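Local coordinates for uncharacterized protein Rv2277c (PDB 5VUG) that probably hydrolyses phosphoric diesters, as expected of a glycerophosphodiester phosphodiesterase-like TIM barrel, although its own substrate is not established, at residues K245-A250 with A267-S272; I13-A18 with A37-M42; G86-T91 with P98-A103. All coordinates share one frame; numbering follows the deposited sequence.

Interaction 1 (K245-A250 with A267-S272); sequences KVMGFA and AVLVDS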
ATOM      1  N   LYS A 245      -1.457 -19.928 -13.448  1.00 11.38           N
ATOM      2  CA  LYS A 245      -0.109 -19.701 -13.949  1.00 11.48           C
ATOM      3  C   LYS A 245       0.228 -18.237 -13.719  1.00 10.82           C
ATOM      4  O   LYS A 245      -0.635 -17.369 -13.878  1.00 12.09           O
ATOM      5  CB  LYS A 245      -0.022 -20.050 -15.442  1.00 13.86           C
ATOM      6  CG  LYS A 245      -0.342 -21.515 -15.734  1.00 17.13           C
ATOM      7  CD  LYS A 245      -0.428 -21.786 -17.221  1.00 22.78           C
ATOM      8  CE  LYS A 245      -0.680 -23.271 -17.494  1.00 31.01           C
ATOM      9  NZ  LYS A 245      -0.649 -23.609 -18.947  1.00 35.97           N
ATOM     10  N   VAL A 246       1.462 -17.960 -13.295  1.00 11.37           N
ATOM     11  CA  VAL A 246       1.844 -16.613 -12.876  1.00 10.16           C
ATOM     12  C   VAL A 246       3.051 -16.131 -13.671  1.00 10.62           C
ATOM     13  O   VAL A 246       4.026 -16.868 -13.870  1.00 11.24           O
ATOM     14  CB  VAL A 246       2.060 -16.482 -11.349  1.00 10.62           C
ATOM     15  CG1 VAL A 246       0.726 -16.666 -10.609  1.00 13.00           C
ATOM     16  CG2 VAL A 246       3.099 -17.479 -10.844  1.00 13.73           C
HETATM   17  N   MSE A 247       2.971 -14.886 -14.128  1.00 10.01           N
HETATM   18  CA  MSE A 247       4.046 -14.254 -14.889  1.00  9.51           C
HETATM   19  C   MSE A 247       4.599 -13.036 -14.173  1.00  9.92           C
HETATM   20  O   MSE A 247       3.837 -12.197 -13.661  1.00 11.53           O
HETATM   21  CB  MSE A 247       3.541 -13.837 -16.275  1.00 11.85           C
HETATM   22  CG  MSE A 247       4.639 -13.233 -17.182  1.00 10.89           C
HETATM   23 SE   MSE A 247       3.942 -12.709 -18.938  0.80 15.34          SE
HETATM   24  CE  MSE A 247       2.977 -14.328 -19.387  1.00 12.14           C
ATOM     25  N   GLY A 248       5.927 -12.935 -14.129  1.00  9.58           N
ATOM     26  CA  GLY A 248       6.559 -11.728 -13.631  1.00 10.12           C
ATOM     27  C   GLY A 248       6.738 -10.725 -14.751  1.00 11.09           C
ATOM     28  O   GLY A 248       7.306 -11.069 -15.793  1.00 10.98           O
ATOM     29  N   PHE A 249       6.226  -9.508 -14.582  1.00 10.74           N
ATOM     30  CA  PHE A 249       6.403  -8.467 -15.588  1.00 10.15           C
ATOM     31  C   PHE A 249       7.701  -7.704 -15.315  1.00 10.85           C
ATOM     32  O   PHE A 249       8.215  -7.677 -14.193  1.00 11.25           O
ATOM     33  CB  PHE A 249       5.246  -7.459 -15.543  1.00  8.47           C
ATOM     34  CG  PHE A 249       3.885  -8.039 -15.880  1.00 10.32           C
ATOM     35  CD1 PHE A 249       3.755  -9.223 -16.599  1.00 12.54           C
ATOM     36  CD2 PHE A 249       2.731  -7.351 -15.516  1.00  9.23           C
ATOM     37  CE1 PHE A 249       2.491  -9.722 -16.930  1.00 10.40           C
ATOM     38  CE2 PHE A 249       1.470  -7.848 -15.828  1.00  9.69           C
ATOM     39  CZ  PHE A 249       1.354  -9.031 -16.542  1.00 10.82           C
ATOM     40  N   ALA A 250       8.214  -7.053 -16.360  1.00 10.96           N
ATOM     41  CA  ALA A 250       9.371  -6.158 -16.243  1.00 12.41           C
ATOM     42  C   ALA A 250      10.586  -6.871 -15.640  1.00 14.73           C
ATOM     43  O   ALA A 250      11.226  -6.382 -14.705  1.00 16.25           O
ATOM     44  CB  ALA A 250       9.016  -4.879 -15.478  1.00 13.17           C
ATOM     45  N   ALA A 267       6.434 -17.849 -15.867  1.00 10.01           N
ATOM     46  CA  ALA A 267       6.901 -17.085 -17.013  1.00 10.16           C
ATOM     47  C   ALA A 267       7.514 -15.776 -16.541  1.00  9.37           C
ATOM     48  O   ALA A 267       7.174 -15.258 -15.467  1.00 10.01           O
ATOM     49  CB  ALA A 267       5.733 -16.778 -17.965  1.00 10.79           C
ATOM     50  N   VAL A 268       8.423 -15.245 -17.365  1.00  8.64           N
ATOM     51  CA  VAL A 268       8.989 -13.912 -17.187  1.00  8.57           C
ATOM     52  C   VAL A 268       8.837 -13.125 -18.481  1.00  9.51           C
ATOM     53  O   VAL A 268       9.023 -13.665 -19.580  1.00 11.35           O
ATOM     54  CB  VAL A 268      10.470 -13.947 -16.751  1.00 10.10           C
ATOM     55  CG1 VAL A 268      10.598 -14.531 -15.356  1.00 12.77           C
ATOM     56  CG2 VAL A 268      11.335 -14.740 -17.748  1.00 11.39           C
ATOM     57  N   LEU A 269       8.495 -11.846 -18.348  1.00  9.85           N
ATOM     58  CA  LEU A 269       8.226 -10.971 -19.488  1.00  9.11           C
ATOM     59  C   LEU A 269       9.452 -10.085 -19.704  1.00 10.55           C
ATOM     60  O   LEU A 269       9.768  -9.247 -18.855  1.00 10.67           O
ATOM     61  CB  LEU A 269       6.981 -10.136 -19.193  1.00  9.67           C
ATOM     62  CG  LEU A 269       6.360  -9.296 -20.308  1.00  9.70           C
ATOM     63  CD1 LEU A 269       6.082 -10.136 -21.552  1.00  9.43           C
ATOM     64  CD2 LEU A 269       5.055  -8.666 -19.812  1.00 10.08           C
ATOM     65  N   VAL A 270      10.142 -10.271 -20.837  1.00  9.89           N
ATOM     66  CA  VAL A 270      11.471  -9.703 -21.065  1.00  9.42           C
ATOM     67  C   VAL A 270      11.492  -8.791 -22.293  1.00 10.15           C
ATOM     68  O   VAL A 270      10.921  -9.114 -23.341  1.00 11.95           O
ATOM     69  CB  VAL A 270      12.560 -10.797 -21.167  1.00 10.52           C
ATOM     70  CG1 VAL A 270      12.536 -11.695 -19.928  1.00 12.71           C
ATOM     71  CG2 VAL A 270      12.416 -11.626 -22.455  1.00 13.24           C
ATOM     72  N   ASP A 271      12.187  -7.653 -22.167  1.00 11.98           N
ATOM     73  CA  ASP A 271      12.352  -6.747 -23.298  1.00 12.73           C
ATOM     74  C   ASP A 271      13.404  -7.229 -24.284  1.00 12.62           C
ATOM     75  O   ASP A 271      13.380  -6.814 -25.448  1.00 14.47           O
ATOM     76  CB  ASP A 271      12.745  -5.342 -22.831  1.00 14.32           C
ATOM     77  CG  ASP A 271      11.602  -4.596 -22.158  1.00 20.63           C
ATOM     78  OD1 ASP A 271      10.531  -5.191 -21.944  1.00 24.07           O
ATOM     79  OD2 ASP A 271      11.776  -3.394 -21.857  1.00 23.79           O
ATOM     80  N   SER A 272      14.338  -8.075 -23.853  1.00 11.78           N
ATOM     81  CA  SER A 272      15.414  -8.539 -24.729  1.00 12.59           C
ATOM     82  C   SER A 272      15.488 -10.056 -24.732  1.00 12.80           C
ATOM     83  O   SER A 272      16.198 -10.654 -23.911  1.00 14.70           O
ATOM     84  CB  SER A 272      16.760  -7.950 -24.317  1.00 13.21           C
ATOM     85  OG  SER A 272      17.793  -8.438 -25.154  1.00 16.16           O
TER

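Interaction 2 (I13-A18 with A37-M42); sequences IVAHRA and AGVDGM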
ATOM      1  N   ILE A  13      10.206 -17.910 -21.184  1.00 10.60           N
ATOM      2  CA  ILE A  13      10.674 -16.598 -21.622  1.00 10.41           C
ATOM      3  C   ILE A  13       9.644 -16.020 -22.583  1.00 11.27           C
ATOM      4  O   ILE A  13       9.426 -16.569 -23.671  1.00 11.61           O
ATOM      5  CB  ILE A  13      12.051 -16.686 -22.296  1.00 12.04           C
ATOM      6  CG1 ILE A  13      13.073 -17.356 -21.365  1.00 14.69           C
ATOM      7  CG2 ILE A  13      12.508 -15.291 -22.735  1.00 12.04           C
ATOM      8  CD1 ILE A  13      13.258 -16.657 -20.038  1.00 15.24           C
ATOM      9  N   VAL A  14       9.025 -14.903 -22.202  1.00  8.91           N
ATOM     10  CA  VAL A  14       7.972 -14.277 -23.008  1.00 10.28           C
ATOM     11  C   VAL A  14       8.490 -12.942 -23.536  1.00 10.12           C
ATOM     12  O   VAL A  14       8.914 -12.087 -22.753  1.00  9.30           O
ATOM     13  CB  VAL A  14       6.666 -14.103 -22.210  1.00  9.36           C
ATOM     14  CG1 VAL A  14       5.590 -13.434 -23.067  1.00  8.23           C
ATOM     15  CG2 VAL A  14       6.166 -15.450 -21.687  1.00 10.60           C
ATOM     16  N   ALA A  15       8.458 -12.759 -24.857  1.00  9.48           N
ATOM     17  CA  ALA A  15       9.008 -11.550 -25.480  1.00  9.36           C
ATOM     18  C   ALA A  15       8.028 -10.388 -25.331  1.00  8.65           C
ATOM     19  O   ALA A  15       6.954 -10.386 -25.949  1.00  9.90           O
ATOM     20  CB  ALA A  15       9.326 -11.798 -26.952  1.00 10.20           C
ATOM     21  N   HIS A  16       8.415  -9.378 -24.551  1.00  9.70           N
ATOM     22  CA  HIS A  16       7.538  -8.244 -24.270  1.00  9.02           C
ATOM     23  C   HIS A  16       7.434  -7.327 -25.486  1.00  8.84           C
ATOM     24  O   HIS A  16       8.432  -6.727 -25.902  1.00  8.79           O
ATOM     25  CB  HIS A  16       8.101  -7.462 -23.089  1.00  9.81           C
ATOM     26  CG  HIS A  16       7.220  -6.346 -22.631  1.00 10.57           C
ATOM     27  ND1 HIS A  16       7.719  -5.123 -22.240  1.00 10.98           N
ATOM     28  CD2 HIS A  16       5.875  -6.266 -22.492  1.00 10.03           C
ATOM     29  CE1 HIS A  16       6.720  -4.331 -21.889  1.00 12.15           C
ATOM     30  NE2 HIS A  16       5.589  -5.001 -22.028  1.00 12.18           N
ATOM     31  N   ARG A  17       6.219  -7.175 -26.023  1.00  8.11           N
ATOM     32  CA  ARG A  17       5.996  -6.429 -27.270  1.00  8.22           C
ATOM     33  C   ARG A  17       6.875  -6.978 -28.391  1.00  9.89           C
ATOM     34  O   ARG A  17       7.399  -6.232 -29.222  1.00 10.41           O
ATOM     35  CB  ARG A  17       6.195  -4.919 -27.108  1.00 10.80           C
ATOM     36  CG  ARG A  17       5.620  -4.319 -25.840  1.00 14.93           C
ATOM     37  CD  ARG A  17       5.996  -2.846 -25.788  1.00 19.95           C
ATOM     38  NE  ARG A  17       5.739  -2.258 -24.484  1.00 17.04           N
ATOM     39  CZ  ARG A  17       6.403  -1.220 -24.001  1.00 14.14           C
ATOM     40  NH1 ARG A  17       6.106  -0.750 -22.802  1.00 18.45           N
ATOM     41  NH2 ARG A  17       7.367  -0.651 -24.720  1.00 13.38           N
ATOM     42  N   ALA A  18       7.043  -8.305 -28.397  1.00 10.31           N
ATOM     43  CA  ALA A  18       7.891  -9.020 -29.342  1.00 11.11           C
ATOM     44  C   ALA A  18       9.374  -8.734 -29.148  1.00 11.93           C
ATOM     45  O   ALA A  18      10.182  -9.045 -30.031  1.00 11.89           O
ATOM     46  CB  ALA A  18       7.463  -8.819 -30.808  1.00 10.20           C
ATOM     47  N   ALA A  37      15.260 -16.467 -31.339  1.00 16.09           N
ATOM     48  CA  ALA A  37      15.986 -16.389 -30.077  1.00 15.91           C
ATOM     49  C   ALA A  37      15.472 -17.368 -29.029  1.00 13.40           C
ATOM     50  O   ALA A  37      15.951 -17.340 -27.892  1.00 18.26           O
ATOM     51  CB  ALA A  37      15.961 -14.958 -29.519  1.00 16.50           C
ATOM     52  N   GLY A  38      14.507 -18.217 -29.369  1.00 11.97           N
ATOM     53  CA  GLY A  38      14.111 -19.292 -28.485  1.00 12.81           C
ATOM     54  C   GLY A  38      13.053 -18.965 -27.461  1.00 12.72           C
ATOM     55  O   GLY A  38      12.898 -19.727 -26.499  1.00 13.57           O
ATOM     56  N   VAL A  39      12.303 -17.875 -27.633  1.00 12.92           N
ATOM     57  CA  VAL A  39      11.289 -17.540 -26.630  1.00 12.68           C
ATOM     58  C   VAL A  39      10.191 -18.602 -26.598  1.00 11.01           C
ATOM     59  O   VAL A  39       9.945 -19.331 -27.570  1.00 13.36           O
ATOM     60  CB  VAL A  39      10.705 -16.134 -26.837  1.00 10.30           C
ATOM     61  CG1 VAL A  39      11.832 -15.101 -26.902  1.00 11.83           C
ATOM     62  CG2 VAL A  39       9.797 -16.102 -28.069  1.00 11.26           C
ATOM     63  N   ASP A  40       9.519 -18.686 -25.446  1.00 10.40           N
ATOM     64  CA  ASP A  40       8.430 -19.625 -25.205  1.00 11.49           C
ATOM     65  C   ASP A  40       7.055 -18.982 -25.307  1.00 12.97           C
ATOM     66  O   ASP A  40       6.044 -19.693 -25.261  1.00 16.17           O
ATOM     67  CB  ASP A  40       8.572 -20.214 -23.795  1.00 13.40           C
ATOM     68  CG  ASP A  40       9.937 -20.821 -23.559  1.00 15.71           C
ATOM     69  OD1 ASP A  40      10.235 -21.859 -24.189  1.00 17.86           O
ATOM     70  OD2 ASP A  40      10.721 -20.243 -22.774  1.00 14.97           O
ATOM     71  N   GLY A  41       6.986 -17.666 -25.404  1.00 12.03           N
ATOM     72  CA  GLY A  41       5.709 -16.990 -25.528  1.00 12.10           C
ATOM     73  C   GLY A  41       5.940 -15.638 -26.154  1.00  8.85           C
ATOM     74  O   GLY A  41       7.060 -15.113 -26.134  1.00 10.00           O
HETATM   75  N   MSE A  42       4.865 -15.078 -26.709  1.00  8.27           N
HETATM   76  CA  MSE A  42       4.913 -13.836 -27.473  1.00  8.62           C
HETATM   77  C   MSE A  42       3.855 -12.875 -26.925  1.00  9.04           C
HETATM   78  O   MSE A  42       2.655 -13.159 -26.982  1.00 11.67           O
HETATM   79  CB  MSE A  42       4.656 -14.140 -28.958  1.00 13.00           C
HETATM   80  CG  MSE A  42       4.948 -12.997 -29.923  1.00 13.55           C
HETATM   81 SE   MSE A  42       6.870 -12.623 -30.062  0.83 17.54          SE
HETATM   82  CE  MSE A  42       7.500 -14.329 -30.758  1.00 13.41           C
TER

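Interaction 3 (G86-T91 with P98-A103); sequences GWNFTT and PYRQRA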
ATOM      1  N   GLY A  86       9.238   1.348 -37.237  1.00 12.89           N
ATOM      2  CA  GLY A  86      10.615   1.445 -36.804  1.00 12.77           C
ATOM      3  C   GLY A  86      11.153   2.856 -36.840  1.00 13.47           C
ATOM      4  O   GLY A  86      12.364   3.053 -36.681  1.00 15.90           O
ATOM      5  N   TRP A  87      10.280   3.844 -37.031  1.00 14.89           N
ATOM      6  CA  TRP A  87      10.711   5.210 -37.323  1.00 16.36           C
ATOM      7  C   TRP A  87      11.610   5.773 -36.233  1.00 16.93           C
ATOM      8  O   TRP A  87      12.559   6.513 -36.526  1.00 16.14           O
ATOM      9  CB  TRP A  87       9.481   6.094 -37.457  1.00 14.66           C
ATOM     10  CG  TRP A  87       9.754   7.459 -37.993  1.00 16.59           C
ATOM     11  CD1 TRP A  87       9.751   8.640 -37.296  1.00 16.05           C
ATOM     12  CD2 TRP A  87      10.037   7.794 -39.349  1.00 17.43           C
ATOM     13  NE1 TRP A  87      10.022   9.688 -38.143  1.00 19.22           N
ATOM     14  CE2 TRP A  87      10.203   9.194 -39.409  1.00 19.39           C
ATOM     15  CE3 TRP A  87      10.170   7.046 -40.523  1.00 21.19           C
ATOM     16  CZ2 TRP A  87      10.486   9.855 -40.594  1.00 23.74           C
ATOM     17  CZ3 TRP A  87      10.455   7.709 -41.697  1.00 25.11           C
ATOM     18  CH2 TRP A  87      10.615   9.097 -41.723  1.00 25.17           C
ATOM     19  N   ASN A  88      11.324   5.447 -34.971  1.00 15.95           N
ATOM     20  CA  ASN A  88      12.022   6.028 -33.829  1.00 15.31           C
ATOM     21  C   ASN A  88      12.869   5.024 -33.059  1.00 14.39           C
ATOM     22  O   ASN A  88      13.408   5.364 -31.996  1.00 16.30           O
ATOM     23  CB  ASN A  88      11.023   6.728 -32.909  1.00 14.97           C
ATOM     24  CG  ASN A  88      10.485   8.002 -33.525  1.00 14.49           C
ATOM     25  OD1 ASN A  88      11.206   8.697 -34.258  1.00 16.18           O
ATOM     26  ND2 ASN A  88       9.213   8.316 -33.256  1.00 16.12           N
ATOM     27  N   PHE A  89      13.011   3.805 -33.568  1.00 15.61           N
ATOM     28  CA  PHE A  89      13.816   2.804 -32.881  1.00 15.94           C
ATOM     29  C   PHE A  89      15.282   3.224 -32.873  1.00 19.27           C
ATOM     30  O   PHE A  89      15.828   3.653 -33.896  1.00 20.27           O
ATOM     31  CB  PHE A  89      13.667   1.450 -33.578  1.00 17.02           C
ATOM     32  CG  PHE A  89      14.476   0.347 -32.940  1.00 16.41           C
ATOM     33  CD1 PHE A  89      13.927  -0.443 -31.941  1.00 16.06           C
ATOM     34  CD2 PHE A  89      15.780   0.098 -33.341  1.00 17.07           C
ATOM     35  CE1 PHE A  89      14.662  -1.456 -31.354  1.00 15.31           C
ATOM     36  CE2 PHE A  89      16.515  -0.909 -32.754  1.00 17.60           C
ATOM     37  CZ  PHE A  89      15.957  -1.692 -31.764  1.00 16.78           C
ATOM     38  N   THR A  90      15.925   3.110 -31.719  1.00 20.82           N
ATOM     39  CA  THR A  90      17.364   3.314 -31.644  1.00 24.08           C
ATOM     40  C   THR A  90      18.021   2.109 -30.990  1.00 28.49           C
ATOM     41  O   THR A  90      17.425   1.441 -30.140  1.00 28.71           O
ATOM     42  CB  THR A  90      17.751   4.605 -30.890  1.00 25.54           C
ATOM     43  OG1 THR A  90      17.338   4.511 -29.524  1.00 26.00           O
ATOM     44  CG2 THR A  90      17.103   5.825 -31.530  1.00 23.59           C
ATOM     45  N   THR A  91      19.263   1.823 -31.428  1.00 32.42           N
ATOM     46  CA  THR A  91      20.155   0.843 -30.825  1.00 40.03           C
ATOM     47  C   THR A  91      21.128   1.574 -29.914  1.00 46.86           C
ATOM     48  O   THR A  91      21.739   2.565 -30.348  1.00 45.66           O
ATOM     49  CB  THR A  91      20.939   0.119 -31.915  1.00 46.91           C
ATOM     50  OG1 THR A  91      20.045  -0.649 -32.729  1.00 50.54           O
ATOM     51  CG2 THR A  91      21.981  -0.807 -31.303  1.00 49.46           C
ATOM     52  N   PRO A  98      18.109   3.243 -37.397  1.00 27.29           N
ATOM     53  CA  PRO A  98      18.473   2.306 -38.475  1.00 28.09           C
ATOM     54  C   PRO A  98      17.300   1.774 -39.278  1.00 28.57           C
ATOM     55  O   PRO A  98      17.516   1.258 -40.382  1.00 31.47           O
ATOM     56  CB  PRO A  98      19.220   1.186 -37.738  1.00 27.95           C
ATOM     57  CG  PRO A  98      18.738   1.272 -36.319  1.00 28.19           C
ATOM     58  CD  PRO A  98      18.487   2.739 -36.065  1.00 25.93           C
ATOM     59  N   TYR A  99      16.070   1.871 -38.779  1.00 24.01           N
ATOM     60  CA  TYR A  99      14.928   1.354 -39.520  1.00 21.73           C
ATOM     61  C   TYR A  99      14.160   2.423 -40.291  1.00 22.78           C
ATOM     62  O   TYR A  99      13.157   2.101 -40.933  1.00 22.31           O
ATOM     63  CB  TYR A  99      14.012   0.510 -38.618  1.00 20.48           C
ATOM     64  CG  TYR A  99      14.717  -0.729 -38.118  1.00 20.62           C
ATOM     65  CD1 TYR A  99      14.806  -1.860 -38.912  1.00 19.80           C
ATOM     66  CD2 TYR A  99      15.328  -0.755 -36.865  1.00 18.76           C
ATOM     67  CE1 TYR A  99      15.474  -2.994 -38.470  1.00 23.69           C
ATOM     68  CE2 TYR A  99      15.994  -1.883 -36.416  1.00 21.34           C
ATOM     69  CZ  TYR A  99      16.062  -3.002 -37.222  1.00 23.33           C
ATOM     70  OH  TYR A  99      16.730  -4.134 -36.789  1.00 24.78           O
ATOM     71  N   ARG A 100      14.612   3.679 -40.269  1.00 25.37           N
ATOM     72  CA  ARG A 100      14.022   4.663 -41.173  1.00 27.90           C
ATOM     73  C   ARG A 100      14.307   4.325 -42.627  1.00 35.94           C
ATOM     74  O   ARG A 100      13.527   4.695 -43.512  1.00 40.47           O
ATOM     75  CB  ARG A 100      14.535   6.063 -40.862  1.00 26.90           C
ATOM     76  CG  ARG A 100      13.990   6.575 -39.576  1.00 24.45           C
ATOM     77  CD  ARG A 100      13.990   8.078 -39.491  1.00 22.78           C
ATOM     78  NE  ARG A 100      13.480   8.430 -38.179  1.00 20.96           N
ATOM     79  CZ  ARG A 100      13.569   9.620 -37.612  1.00 22.37           C
ATOM     80  NH1 ARG A 100      14.163  10.633 -38.244  1.00 23.65           N
ATOM     81  NH2 ARG A 100      13.057   9.788 -36.404  1.00 22.68           N
ATOM     82  N   GLN A 101      15.406   3.626 -42.891  1.00 39.06           N
ATOM     83  CA  GLN A 101      15.757   3.230 -44.245  1.00 44.49           C
ATOM     84  C   GLN A 101      15.419   1.777 -44.547  1.00 42.91           C
ATOM     85  O   GLN A 101      15.561   1.352 -45.698  1.00 44.74           O
ATOM     86  CB  GLN A 101      17.246   3.487 -44.507  1.00 50.95           C
ATOM     87  CG  GLN A 101      17.866   4.564 -43.618  1.00 58.38           C
ATOM     88  CD  GLN A 101      17.186   5.921 -43.744  1.00 62.82           C
ATOM     89  OE1 GLN A 101      16.509   6.207 -44.734  1.00 64.16           O
ATOM     90  NE2 GLN A 101      17.363   6.762 -42.731  1.00 63.65           N
ATOM     91  N   ARG A 102      14.976   1.005 -43.542  1.00 36.78           N
ATOM     92  CA  ARG A 102      14.569  -0.391 -43.718  1.00 35.99           C
ATOM     93  C   ARG A 102      13.286  -0.551 -42.903  1.00 27.62           C
ATOM     94  O   ARG A 102      13.311  -1.038 -41.772  1.00 26.41           O
ATOM     95  CB  ARG A 102      15.655  -1.369 -43.261  1.00 43.49           C
ATOM     96  CG  ARG A 102      15.319  -2.851 -43.499  1.00 53.46           C
ATOM     97  CD  ARG A 102      14.937  -3.585 -42.207  1.00 60.60           C
ATOM     98  NE  ARG A 102      14.609  -4.995 -42.431  1.00 65.91           N
ATOM     99  CZ  ARG A 102      13.375  -5.495 -42.418  1.00 67.89           C
ATOM    100  NH1 ARG A 102      12.333  -4.708 -42.185  1.00 67.33           N
ATOM    101  NH2 ARG A 102      13.184  -6.792 -42.633  1.00 68.48           N
ATOM    102  N   ALA A 103      12.165  -0.143 -43.495  1.00 23.32           N
ATOM    103  CA  ALA A 103      10.926   0.006 -42.739  1.00 20.51           C
ATOM    104  C   ALA A 103      10.452  -1.320 -42.152  1.00 20.73           C
ATOM    105  O   ALA A 103      10.547  -2.377 -42.787  1.00 21.24           O
ATOM    106  CB  ALA A 103       9.828   0.594 -43.623  1.00 21.97           C
TER
HETATM  107  O   HOH W   1      15.069   3.204 -36.475  1.00 19.58           O

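Interaction 1 (K245-A250 with A267-S272)
Packing is densest on the face of the sheet that carries Met247 and Ala267. The selenomethionine side chain of Met247 has CG anti to the backbone N (chi1 -177°), which lays CG alongside the methyl of Ala267, 3.8 Å from its CB; the bend at the last torsion brings CE back to 4.0 Å from the same CB. SE comes obliquely to Leu269, 4.0 Å from CB. SE also sits in the plane of the Phe249 ring, at its edge. Leu269, its CG likewise anti to N, sends a single methyl to that ring: CD2 is 3.5 Å from Phe249 CD1. Trp43 touches Met247, Phe249 and Leu269, consistent with this cluster lying on the inner side of the barrel. Strands 245-249 and 267-270 belong to one beta-alpha-beta unit of the TIM barrel, joined through helix 254-263, and so run parallel, 28° apart. The ladder between them is uneven. Leu269 N donates to Gly248 O at 2.9 Å, almost along the C=O axis, and Gly248 N donates to Ala267 O at 3.0 Å from above the carbonyl plane. Toward the start of the strands the grip slackens: the bond from Ala267 N to Val246 O is long and weak, at 3.3 Å. The other face, bearing Val268 and the glycine position of Gly248, contributes little across the pair; Val268 packs instead on Ile13 and Val251. At the strand start, exposed Lys245 leads away from strand 267-270, while Ala250, past the other end and partly exposed, turns its methyl from the neighbouring strand.

Interaction 2 (I13-A18 with A37-M42)
The imidazole of His16 has the aliphatic CG of Arg17 over the centre of one face, 3.8 Å above its plane, and meets the Trp43 ring edge-to-face. Both nitrogens are hydrogen-bonded, ND1 to Asp271 OD1 and NE2 to a glycerol probably from the crystallisation liquor. A second flat group, the carboxylate of Asp40, grips the opposite end of strand 12-16: OD2 takes the N-H of Ile13 on its anti lone pair, at 2.9 Å and nearly straight (175°). Ile13 answers with its carbonyl, which receives Asp40 N in the carbonyl plane at 2.8 Å and, more weakly, Gly41 N. These bonds open the parallel pairing of the first beta-alpha-beta unit of the TIM barrel, in which helix 28-36 ends in a Schellman motif at Gly38 before the chain enters strand 41-48. Farther along, Ala15 N donates to Gly41 O from above the carbonyl plane (3.0 Å). On the Ala15 side of the sheet, the selenomethionine chain of Met42, bent at chi2 and chi3, brings SE against the methyls of both Ala15 and Ala18, 4.0 and 3.9 Å from their CB atoms. A type II turn from Ala15 to Ala18 folds the latter back to this position.

Interaction 3 (G86-T91 with P98-A103)
Charge and pi stacking dominate one side of this contact. The guanidinium of Arg100 lies flat on the Trp87 indole, planes 17° apart, with CZ over the face of the five-membered ring at 3.9 Å from its centroid. The extended chain behind it puts Arg100 CD over the six-membered ring as a CH-pi contact.

Hydrogen bonds made in the plane of the guanidinium hold it. Arg100 NE donates to Trp87 O at 2.7 Å and nearly straight (166°), with NH2 adding a weak second bond to the same oxygen. NH2 also reaches Asn88 OD1 at 3.0 Å, almost along its C=O axis, while Asn88 ND2 is bound to Thr64 O. The stack and the in-plane bonds together should restrict rotation of the guanidinium. A single water stitches the backbones together, donating to Gly86 O and Phe89 O, each at 2.7 Å, and accepting from Tyr99 N.

Aromatic and apolar packing makes up the rest of the contact. The edge of Tyr99 points to the face of Phe89 in an offset edge-to-face pair, centroids 5.5 Å apart and planes at 77°. Pro98 CG lies at the edge of the Phe89 ring.

Both segments belong to the long irregular connection between helices 77-80 and 109-114, where Tyr99 and Arg102 rest on Leu29 of helix 28-36.

Overall arrangement
Interactions 1 and 2 are neighbouring parallel pairings in one barrel sheet, their centres 9 Å apart. Strands 267-270 and 12-16 lie side by side, with Val270 O 2.8 Å from His16 N, a probable hydrogen bond, and Val268 CG2 packed 3.6 Å from Ile13 CD1. At the C-terminal strand ends, where TIM barrels place their active sites, the glycerol bound to His16, probably a crystallisation component and no evidence of a substrate, lies about 4 Å from the Leu269 side chain. The calcium ion is about 7 Å from the side chain of Asp40, just before its strand. Interaction 3 is peripheral, its centre about 26 and 21 Å from those of interactions 1 and 2, touching neither.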